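Local coordinates for protein VirX1 (Cyanophage Syn10, PDB 6QGM) that iodinates diverse substrates, probably as a flavin-dependent halogenase of the tryptophan halogenase family, at residues B[330-335]-B[394-399]; B[51-56]-B[357-362]; B[399-404]-B[437-442]. All coordinates share one frame; numbering follows the deposited sequence.

Contact 1: residues B[330-335]-B[394-399]; sequences HGKRTR and HQIDSF
Lys332 and Asp397 meet almost at right angles: the lysine runs from strand 331-333 to helix 382-408, and the carboxylate lies across its end. CG of Lys332 sits between the backbone N and the carbonyl carbon (chi1 41°), and from there the chain is extended, which carries the ammonium group to the helix. Lys332 NZ forms a salt bridge with Asp397 OD1 at 3.1 Å, reaching that oxygen on its syn side and 25° out of the carboxylate plane. A weak second bond joins Lys332 NZ to Asp397 OD2 at 3.2 Å, making the grip two-pronged but unequal. The stronger partner of Lys332 NZ is Asp393, one helical turn before Asp397, which also forms a salt bridge with it. CG of Asp397 lies beside its own backbone N (chi1 -85°), which swings the carboxylate from the flank of the helix toward the strand.

Ile396, one residue earlier, faces the strand directly. Its CG2 branch lies against the aliphatic part of Lys332, with Ile396 CG2 3.9 Å from Lys332 CD, the two side chains passing at a slant. The other branch reaches toward the backbone, Ile396 CD1 coming to 4.1 Å from Gly331 O. Strand and helix run nearly antiparallel, and the axes of strand 331-333 and of the segment 394-399 come within 9.6 Å. The strand is the middle one of a three-stranded antiparallel sheet, between strands 241-243 and 349-350, so the contact packs this small sheet against the long helix.

Lys332 thus divides itself by chemistry: its methylenes rest on the buried isoleucine, while its charged end is shared by two aspartates on the same helix. This pairing would probably favour the protonated lysine and offset the mutual repulsion of the two carboxylates.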
loop_
_atom_site.group_PDB
_atom_site.type_symbol
_atom_site.label_atom_id
_atom_site.label_comp_id
_atom_site.label_asym_id
_atom_site.label_seq_id
_atom_site.Cartn_x
_atom_site.Cartn_y
_atom_site.Cartn_z
ATOM N N HIS B 330 7.032 19.013 -22.636
ATOM C CA HIS B 330 7.060 18.867 -21.156
ATOM C C HIS B 330 5.980 17.867 -20.715
ATOM O O HIS B 330 4.848 18.283 -20.373
ATOM C CB HIS B 330 6.920 20.224 -20.455
ATOM C CG HIS B 330 7.535 20.255 -19.093
ATOM N ND1 HIS B 330 7.731 21.419 -18.407
ATOM C CD2 HIS B 330 8.031 19.276 -18.313
ATOM C CE1 HIS B 330 8.293 21.160 -17.247
ATOM N NE2 HIS B 330 8.492 19.854 -17.167
ATOM N N GLY B 331 6.340 16.585 -20.731
ATOM C CA GLY B 331 5.392 15.474 -20.568
ATOM C C GLY B 331 6.015 14.167 -20.997
ATOM O O GLY B 331 7.255 14.061 -20.997
ATOM N N LYS B 332 5.173 13.206 -21.363
ATOM C CA LYS B 332 5.573 11.838 -21.769
ATOM C C LYS B 332 4.567 11.329 -22.797
ATOM O O LYS B 332 3.381 11.705 -22.715
ATOM C CB LYS B 332 5.532 10.894 -20.567
ATOM C CG LYS B 332 4.323 11.140 -19.674
ATOM C CD LYS B 332 3.927 10.005 -18.803
ATOM C CE LYS B 332 2.512 10.181 -18.298
ATOM N NZ LYS B 332 2.184 9.178 -17.254
ATOM N N ARG B 333 5.030 10.481 -23.707
ATOM C CA ARG B 333 4.145 9.611 -24.510
ATOM C C ARG B 333 3.433 8.657 -23.538
ATOM O O ARG B 333 3.989 8.352 -22.449
ATOM C CB ARG B 333 4.960 8.859 -25.558
ATOM C CG ARG B 333 5.762 9.750 -26.494
ATOM C CD ARG B 333 4.857 10.508 -27.442
ATOM N NE ARG B 333 5.489 11.696 -27.997
ATOM C CZ ARG B 333 4.893 12.506 -28.854
ATOM N NH1 ARG B 333 3.666 12.239 -29.270
ATOM N NH2 ARG B 333 5.516 13.575 -29.298
ATOM N N THR B 334 2.244 8.191 -23.912
ATOM C CA THR B 334 1.416 7.278 -23.078
ATOM C C THR B 334 2.112 5.914 -22.978
ATOM O O THR B 334 1.748 5.138 -22.093
ATOM C CB THR B 334 -0.018 7.225 -23.628
ATOM O OG1 THR B 334 0.006 6.769 -24.978
ATOM C CG2 THR B 334 -0.687 8.579 -23.614
ATOM N N ARG B 335 3.065 5.643 -23.875
ATOM C CA ARG B 335 3.901 4.423 -23.874
ATOM C C ARG B 335 5.233 4.730 -24.549
ATOM O O ARG B 335 5.243 5.524 -25.507
ATOM C CB ARG B 335 3.226 3.292 -24.644
ATOM C CG ARG B 335 2.077 2.631 -23.901
ATOM C CD ARG B 335 1.482 1.495 -24.708
ATOM N NE ARG B 335 0.995 1.984 -25.984
ATOM C CZ ARG B 335 0.590 1.219 -26.984
ATOM N NH1 ARG B 335 0.553 -0.094 -26.854
ATOM N NH2 ARG B 335 0.182 1.771 -28.108
ATOM N N HIS B 394 6.207 5.091 -14.440
ATOM C CA HIS B 394 6.232 5.303 -12.964
ATOM C C HIS B 394 7.325 6.316 -12.617
ATOM O O HIS B 394 7.063 7.232 -11.807
ATOM C CB HIS B 394 6.451 3.990 -12.193
ATOM C CG HIS B 394 6.018 4.087 -10.765
ATOM N ND1 HIS B 394 6.752 4.754 -9.809
ATOM C CD2 HIS B 394 4.907 3.649 -10.142
ATOM C CE1 HIS B 394 6.117 4.726 -8.661
ATOM N NE2 HIS B 394 4.976 4.060 -8.838
ATOM N N GLN B 395 8.502 6.155 -13.225
ATOM C CA GLN B 395 9.716 6.934 -12.888
ATOM C C GLN B 395 9.505 8.405 -13.257
ATOM O O GLN B 395 9.757 9.276 -12.406
ATOM C CB GLN B 395 10.932 6.359 -13.599
ATOM C CG GLN B 395 12.144 7.262 -13.482
ATOM C CD GLN B 395 13.433 6.485 -13.351
ATOM O OE1 GLN B 395 14.302 6.507 -14.229
ATOM N NE2 GLN B 395 13.558 5.799 -12.223
ATOM N N ILE B 396 9.059 8.674 -14.482
ATOM C CA ILE B 396 8.910 10.071 -14.982
ATOM C C ILE B 396 7.751 10.755 -14.243
ATOM O O ILE B 396 7.828 11.969 -14.039
ATOM C CB ILE B 396 8.788 10.109 -16.513
ATOM C CG1 ILE B 396 9.183 11.479 -17.052
ATOM C CG2 ILE B 396 7.411 9.673 -16.975
ATOM C CD1 ILE B 396 9.377 11.514 -18.540
ATOM N N ASP B 397 6.749 9.998 -13.801
ATOM C CA ASP B 397 5.633 10.535 -12.973
ATOM C C ASP B 397 6.176 10.927 -11.589
ATOM O O ASP B 397 5.830 12.037 -11.097
ATOM C CB ASP B 397 4.469 9.541 -12.870
ATOM C CG ASP B 397 3.488 9.634 -14.048
ATOM O OD1 ASP B 397 3.659 10.546 -14.925
ATOM O OD2 ASP B 397 2.532 8.811 -14.079
ATOM N N SER B 398 6.988 10.053 -10.974
ATOM C CA SER B 398 7.683 10.304 -9.687
ATOM C C SER B 398 8.467 11.607 -9.782
ATOM O O SER B 398 8.237 12.517 -8.960
ATOM C CB SER B 398 8.578 9.160 -9.317
ATOM O OG SER B 398 7.817 7.983 -9.112
ATOM N N PHE B 399 9.354 11.705 -10.772
ATOM C CA PHE B 399 10.310 12.829 -10.903
ATOM C C PHE B 399 9.550 14.120 -11.200
ATOM O O PHE B 399 9.977 15.156 -10.675
ATOM C CB PHE B 399 11.391 12.509 -11.939
ATOM C CG PHE B 399 12.624 11.888 -11.349
ATOM C CD1 PHE B 399 13.564 12.691 -10.714
ATOM C CD2 PHE B 399 12.811 10.512 -11.356
ATOM C CE1 PHE B 399 14.677 12.132 -10.105
ATOM C CE2 PHE B 399 13.927 9.957 -10.750
ATOM C CZ PHE B 399 14.862 10.770 -10.145
#

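Contact 2: residues B[51-56]-B[357-362]; sequences GHFNKF and TGLLTT
In the tryptophan halogenase fold of VirX1, Phe53 and His52 of helix 52-59 pack against Leu359, just before helix 360-373, and Leu360, its first residue. The leucines directly follow the pair Thr357-Gly358; in related flavin-dependent halogenases the equivalent Thr-Gly turn holds the halide through backbone amides, so the contact probably lies beside the halide site. Thr362 OG1 is hydrogen-bonded to Ser15 OG; Ser15 lies in a glycine-rich turn that resembles the Rossmann-type flavin-binding motif, so the cofactor side of the fold is probably close.

The closest meeting is between Phe53 CE1 and Leu359 CD1, at 3.7 Å. The same methyl, Leu359 CD1, is 4.0 Å from Phe53 CD1, so it meets the CD1-CE1 bond of the ring obliquely. CG of Phe53 is placed anti to the backbone N (chi1 -167°), which takes the ring from the side of its helix to this methyl. Phe53 also meets the ring of Phe172, their planes strongly inclined.

His52 receives Leu360 differently. Leu360 CD1 stands over one face of the imidazole, 4.2 Å above the plane and displaced toward the rim, with His52 CD2 as the nearest ring atom. His363, on the next turn of helix 360-373, touches both His52 and Phe53 and extends the packing. The two halves are thus joined by apolar and ring contacts across a largely buried interface, although 300 residues of chain separate them.

Within the first half, Gly51 O accepts two N-H groups of Asn54. The backbone bond from Asn54 N to Gly51 O spans 2.8 Å. The side-chain bond, from Asn54 ND2 to Gly51 O, spans 3.0 Å with an N-H...O angle of 146° and arrives on a lone pair in the carbonyl plane.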
loop_
_atom_site.group_PDB
_atom_site.type_symbol
_atom_site.label_atom_id
_atom_site.label_comp_id
_atom_site.label_asym_id
_atom_site.label_seq_id
_atom_site.Cartn_x
_atom_site.Cartn_y
_atom_site.Cartn_z
ATOM N N GLY B 51 23.457 11.163 -10.062
ATOM C CA GLY B 51 24.173 9.957 -9.604
ATOM C C GLY B 51 23.965 8.787 -10.549
ATOM O O GLY B 51 24.958 8.132 -10.878
ATOM N N HIS B 52 22.727 8.565 -10.985
ATOM C CA HIS B 52 22.284 7.490 -11.920
ATOM C C HIS B 52 23.314 7.314 -13.051
ATOM O O HIS B 52 23.588 6.169 -13.449
ATOM C CB HIS B 52 20.892 7.837 -12.522
ATOM C CG HIS B 52 19.665 7.276 -11.850
ATOM N ND1 HIS B 52 19.162 7.775 -10.644
ATOM C CD2 HIS B 52 18.807 6.302 -12.244
ATOM C CE1 HIS B 52 18.081 7.094 -10.305
ATOM N NE2 HIS B 52 17.845 6.177 -11.272
ATOM N N PHE B 53 23.847 8.430 -13.559
ATOM C CA PHE B 53 24.811 8.507 -14.694
ATOM C C PHE B 53 26.070 7.692 -14.399
ATOM O O PHE B 53 26.666 7.152 -15.352
ATOM C CB PHE B 53 25.178 9.962 -14.959
ATOM C CG PHE B 53 25.898 10.228 -16.260
ATOM C CD1 PHE B 53 25.297 9.972 -17.479
ATOM C CD2 PHE B 53 27.167 10.777 -16.269
ATOM C CE1 PHE B 53 25.950 10.244 -18.670
ATOM C CE2 PHE B 53 27.827 11.032 -17.457
ATOM C CZ PHE B 53 27.215 10.772 -18.658
ATOM N N ASN B 54 26.470 7.620 -13.123
ATOM C CA ASN B 54 27.670 6.866 -12.681
ATOM C C ASN B 54 27.478 5.378 -13.030
ATOM O O ASN B 54 28.466 4.750 -13.500
ATOM C CB ASN B 54 27.999 7.123 -11.210
ATOM C CG ASN B 54 28.526 8.506 -10.916
ATOM O OD1 ASN B 54 29.691 8.797 -11.195
ATOM N ND2 ASN B 54 27.692 9.352 -10.331
ATOM N N LYS B 55 26.269 4.831 -12.843
ATOM C CA LYS B 55 25.950 3.416 -13.167
ATOM C C LYS B 55 26.190 3.179 -14.665
ATOM O O LYS B 55 26.789 2.141 -15.009
ATOM C CB LYS B 55 24.487 3.086 -12.846
ATOM C CG LYS B 55 24.051 1.642 -13.013
ATOM C CD LYS B 55 22.593 1.518 -13.386
ATOM C CE LYS B 55 22.107 0.111 -13.151
ATOM N NZ LYS B 55 20.645 0.076 -12.920
ATOM N N PHE B 56 25.721 4.098 -15.515
ATOM C CA PHE B 56 25.898 4.038 -16.986
ATOM C C PHE B 56 27.400 4.009 -17.280
ATOM O O PHE B 56 27.873 3.089 -17.986
ATOM C CB PHE B 56 25.177 5.206 -17.674
ATOM C CG PHE B 56 25.280 5.197 -19.175
ATOM C CD1 PHE B 56 24.394 4.452 -19.936
ATOM C CD2 PHE B 56 26.286 5.900 -19.828
ATOM C CE1 PHE B 56 24.528 4.393 -21.315
ATOM C CE2 PHE B 56 26.401 5.861 -21.209
ATOM C CZ PHE B 56 25.521 5.105 -21.948
ATOM N N THR B 357 17.485 16.184 -14.610
ATOM C CA THR B 357 16.754 14.941 -14.963
ATOM C C THR B 357 16.816 14.759 -16.499
ATOM O O THR B 357 16.424 13.681 -16.972
ATOM C CB THR B 357 15.402 14.980 -14.226
ATOM O OG1 THR B 357 14.648 13.802 -14.472
ATOM C CG2 THR B 357 14.571 16.211 -14.521
ATOM N N GLY B 358 17.387 15.736 -17.218
ATOM C CA GLY B 358 17.642 15.710 -18.674
ATOM C C GLY B 358 17.884 14.310 -19.223
ATOM O O GLY B 358 17.082 13.841 -20.011
ATOM N N LEU B 359 18.953 13.648 -18.806
ATOM C CA LEU B 359 19.403 12.339 -19.362
ATOM C C LEU B 359 18.639 11.166 -18.737
ATOM O O LEU B 359 18.919 10.018 -19.169
ATOM C CB LEU B 359 20.912 12.161 -19.120
ATOM C CG LEU B 359 21.845 12.915 -20.071
ATOM C CD1 LEU B 359 23.257 12.348 -19.986
ATOM C CD2 LEU B 359 21.353 12.859 -21.510
ATOM N N LEU B 360 17.719 11.392 -17.791
ATOM C CA LEU B 360 17.046 10.293 -17.030
ATOM C C LEU B 360 16.240 9.421 -17.998
ATOM O O LEU B 360 16.460 8.209 -18.075
ATOM C CB LEU B 360 16.116 10.880 -15.965
ATOM C CG LEU B 360 15.369 9.842 -15.132
ATOM C CD1 LEU B 360 16.323 9.162 -14.153
ATOM C CD2 LEU B 360 14.207 10.494 -14.390
ATOM N N THR B 361 15.302 10.065 -18.680
ATOM C CA THR B 361 14.478 9.502 -19.778
ATOM C C THR B 361 15.362 8.626 -20.690
ATOM O O THR B 361 14.811 7.699 -21.313
ATOM C CB THR B 361 13.728 10.653 -20.466
ATOM O OG1 THR B 361 12.927 10.099 -21.507
ATOM C CG2 THR B 361 14.642 11.724 -21.030
ATOM N N THR B 362 16.676 8.892 -20.767
ATOM C CA THR B 362 17.625 8.221 -21.699
ATOM C C THR B 362 18.273 6.986 -21.046
ATOM O O THR B 362 17.986 5.883 -21.555
ATOM C CB THR B 362 18.671 9.196 -22.251
ATOM O OG1 THR B 362 17.965 10.333 -22.752
ATOM C CG2 THR B 362 19.544 8.595 -23.333
#

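Contact 3: residues B[399-404]-B[437-442]; sequences FSDFVA and QKQSTW
Asp401 OD1 is gripped by two groups: the indole N-H of Trp442 and the ammonium of Lys247, which forms a salt bridge with it. The bond from Trp442 NE1 to Asp401 OD1 is 3.1 Å long and fairly straight, with an N-H...O angle of 163°. CG of Trp442 lies opposite the carbonyl carbon, beside the backbone N, which turns the N-H edge of the indole toward helix 382-408. The acceptor lies in the indole plane, yet the indole N-H comes from above the carboxylate, 82° out of its plane, so the two flat groups stand almost perpendicular (88°). The other carboxylate oxygen, Asp401 OD2, rests against the aliphatic base of Gln439, 3.6 Å from Gln439 CB.

These residues join the C-terminal half of helix 382-408 to the loop and first turn of helix 441-451. One turn beyond Asp401, Ala404 CB abuts the benzene part of the indole at its edge, 3.8 Å from Trp442 CZ2. Tyr427 stacks on the Trp442 ring, helping to fix its plane. With two donors on OD1, Asp401 probably remains ionised despite its burial. The preceding loop lies at a subunit interface, where Gln437 OE1 is hydrogen-bonded to His435 ND1 of the second subunit.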
loop_
_atom_site.group_PDB
_atom_site.type_symbol
_atom_site.label_atom_id
_atom_site.label_comp_id
_atom_site.label_asym_id
_atom_site.label_seq_id
_atom_site.Cartn_x
_atom_site.Cartn_y
_atom_site.Cartn_z
ATOM N N PHE B 399 9.354 11.705 -10.772
ATOM C CA PHE B 399 10.310 12.829 -10.903
ATOM C C PHE B 399 9.550 14.120 -11.200
ATOM O O PHE B 399 9.977 15.156 -10.675
ATOM C CB PHE B 399 11.391 12.509 -11.939
ATOM C CG PHE B 399 12.624 11.888 -11.349
ATOM C CD1 PHE B 399 13.564 12.691 -10.714
ATOM C CD2 PHE B 399 12.811 10.512 -11.356
ATOM C CE1 PHE B 399 14.677 12.132 -10.105
ATOM C CE2 PHE B 399 13.927 9.957 -10.750
ATOM C CZ PHE B 399 14.862 10.770 -10.145
ATOM N N SER B 400 8.480 14.069 -12.000
ATOM C CA SER B 400 7.679 15.271 -12.366
ATOM C C SER B 400 6.970 15.818 -11.116
ATOM O O SER B 400 6.955 17.058 -10.957
ATOM C CB SER B 400 6.721 14.994 -13.513
ATOM O OG SER B 400 5.778 13.993 -13.166
ATOM N N ASP B 401 6.442 14.941 -10.248
ATOM C CA ASP B 401 5.878 15.319 -8.917
ATOM C C ASP B 401 6.957 15.957 -8.036
ATOM O O ASP B 401 6.672 16.988 -7.396
ATOM C CB ASP B 401 5.271 14.116 -8.184
ATOM C CG ASP B 401 3.817 13.852 -8.519
ATOM O OD1 ASP B 401 3.159 14.767 -9.025
ATOM O OD2 ASP B 401 3.366 12.733 -8.294
ATOM N N PHE B 402 8.145 15.360 -7.976
ATOM C CA PHE B 402 9.274 15.866 -7.154
ATOM C C PHE B 402 9.628 17.285 -7.610
ATOM O O PHE B 402 9.765 18.196 -6.765
ATOM C CB PHE B 402 10.467 14.909 -7.230
ATOM C CG PHE B 402 11.674 15.364 -6.446
ATOM C CD1 PHE B 402 11.563 15.948 -5.191
ATOM C CD2 PHE B 402 12.941 15.175 -6.962
ATOM C CE1 PHE B 402 12.697 16.359 -4.495
ATOM C CE2 PHE B 402 14.072 15.591 -6.273
ATOM C CZ PHE B 402 13.952 16.187 -5.046
ATOM N N VAL B 403 9.745 17.483 -8.923
ATOM C CA VAL B 403 10.078 18.804 -9.535
ATOM C C VAL B 403 8.950 19.787 -9.178
ATOM O O VAL B 403 9.268 20.904 -8.779
ATOM C CB VAL B 403 10.316 18.669 -11.055
ATOM C CG1 VAL B 403 10.354 20.002 -11.768
ATOM C CG2 VAL B 403 11.586 17.902 -11.334
ATOM N N ALA B 404 7.682 19.369 -9.263
ATOM C CA ALA B 404 6.514 20.215 -8.933
ATOM C C ALA B 404 6.603 20.704 -7.476
ATOM O O ALA B 404 6.192 21.855 -7.222
ATOM C CB ALA B 404 5.222 19.470 -9.188
ATOM N N GLN B 437 -3.613 6.168 -4.715
ATOM C CA GLN B 437 -2.889 6.602 -5.942
ATOM C C GLN B 437 -1.565 5.840 -6.069
ATOM O O GLN B 437 -0.913 5.623 -5.036
ATOM C CB GLN B 437 -2.601 8.108 -5.890
ATOM C CG GLN B 437 -3.666 8.970 -6.538
ATOM C CD GLN B 437 -5.056 8.494 -6.217
ATOM O OE1 GLN B 437 -5.695 7.806 -7.012
ATOM N NE2 GLN B 437 -5.519 8.855 -5.033
ATOM N N LYS B 438 -1.176 5.487 -7.301
ATOM C CA LYS B 438 0.182 4.981 -7.623
ATOM C C LYS B 438 1.207 6.015 -7.159
ATOM O O LYS B 438 2.188 5.635 -6.518
ATOM C CB LYS B 438 0.349 4.722 -9.124
ATOM C CG LYS B 438 -0.318 3.462 -9.639
ATOM C CD LYS B 438 -0.129 3.275 -11.131
ATOM C CE LYS B 438 -1.259 2.523 -11.820
ATOM N NZ LYS B 438 -1.184 1.051 -11.635
ATOM N N GLN B 439 0.997 7.280 -7.515
ATOM C CA GLN B 439 1.887 8.407 -7.161
ATOM C C GLN B 439 1.245 9.121 -5.968
ATOM O O GLN B 439 0.314 9.935 -6.202
ATOM C CB GLN B 439 2.065 9.339 -8.363
ATOM C CG GLN B 439 2.468 8.647 -9.659
ATOM C CD GLN B 439 3.823 8.002 -9.569
ATOM O OE1 GLN B 439 4.705 8.479 -8.853
ATOM N NE2 GLN B 439 4.012 6.911 -10.301
ATOM N N SER B 440 1.698 8.841 -4.743
ATOM C CA SER B 440 1.032 9.328 -3.503
ATOM C C SER B 440 2.012 10.040 -2.548
ATOM O O SER B 440 1.778 10.014 -1.326
ATOM C CB SER B 440 0.303 8.193 -2.824
ATOM O OG SER B 440 1.223 7.233 -2.337
ATOM N N THR B 441 3.064 10.683 -3.063
ATOM C CA THR B 441 4.083 11.360 -2.215
ATOM C C THR B 441 3.473 12.653 -1.653
ATOM O O THR B 441 3.697 12.895 -0.456
ATOM C CB THR B 441 5.438 11.496 -2.925
ATOM O OG1 THR B 441 5.373 12.491 -3.952
ATOM C CG2 THR B 441 5.930 10.169 -3.468
ATOM N N TRP B 442 2.696 13.420 -2.437
ATOM C CA TRP B 442 1.924 14.590 -1.928
ATOM C C TRP B 442 1.093 14.180 -0.697
ATOM O O TRP B 442 1.184 14.849 0.347
ATOM C CB TRP B 442 1.011 15.186 -3.005
ATOM C CG TRP B 442 1.714 15.749 -4.206
ATOM C CD1 TRP B 442 1.913 15.138 -5.415
ATOM C CD2 TRP B 442 2.306 17.061 -4.314
ATOM N NE1 TRP B 442 2.609 15.966 -6.252
ATOM C CE2 TRP B 442 2.851 17.156 -5.613
ATOM C CE3 TRP B 442 2.450 18.143 -3.435
ATOM C CZ2 TRP B 442 3.512 18.297 -6.060
ATOM C CZ3 TRP B 442 3.097 19.274 -3.877
ATOM C CH2 TRP B 442 3.623 19.344 -5.171
#

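Contact 2 is the innermost, its centre about 7 Å from that of the chain, with apolar and aromatic chemistry. The centres of contacts 1 and 3 lie about 14 and 15 Å out; contact 3 is nevertheless buried, like contact 2, and borders another subunit, whereas contact 1 is partly buried. In both outer contacts an aspartate of helix 382-408 pairs with a lysine, which in contact 1 lies across the contact; in contact 3 it comes from outside the two segments, and an indole N-H supplies the bond across. Phe399, shared by segments 394-399 and 399-404, packs on Leu360 of contact 2, so one helix connects all three. Contacts 1 and 3 meet at Ser398 and Gln439, probably through a hydrogen bond.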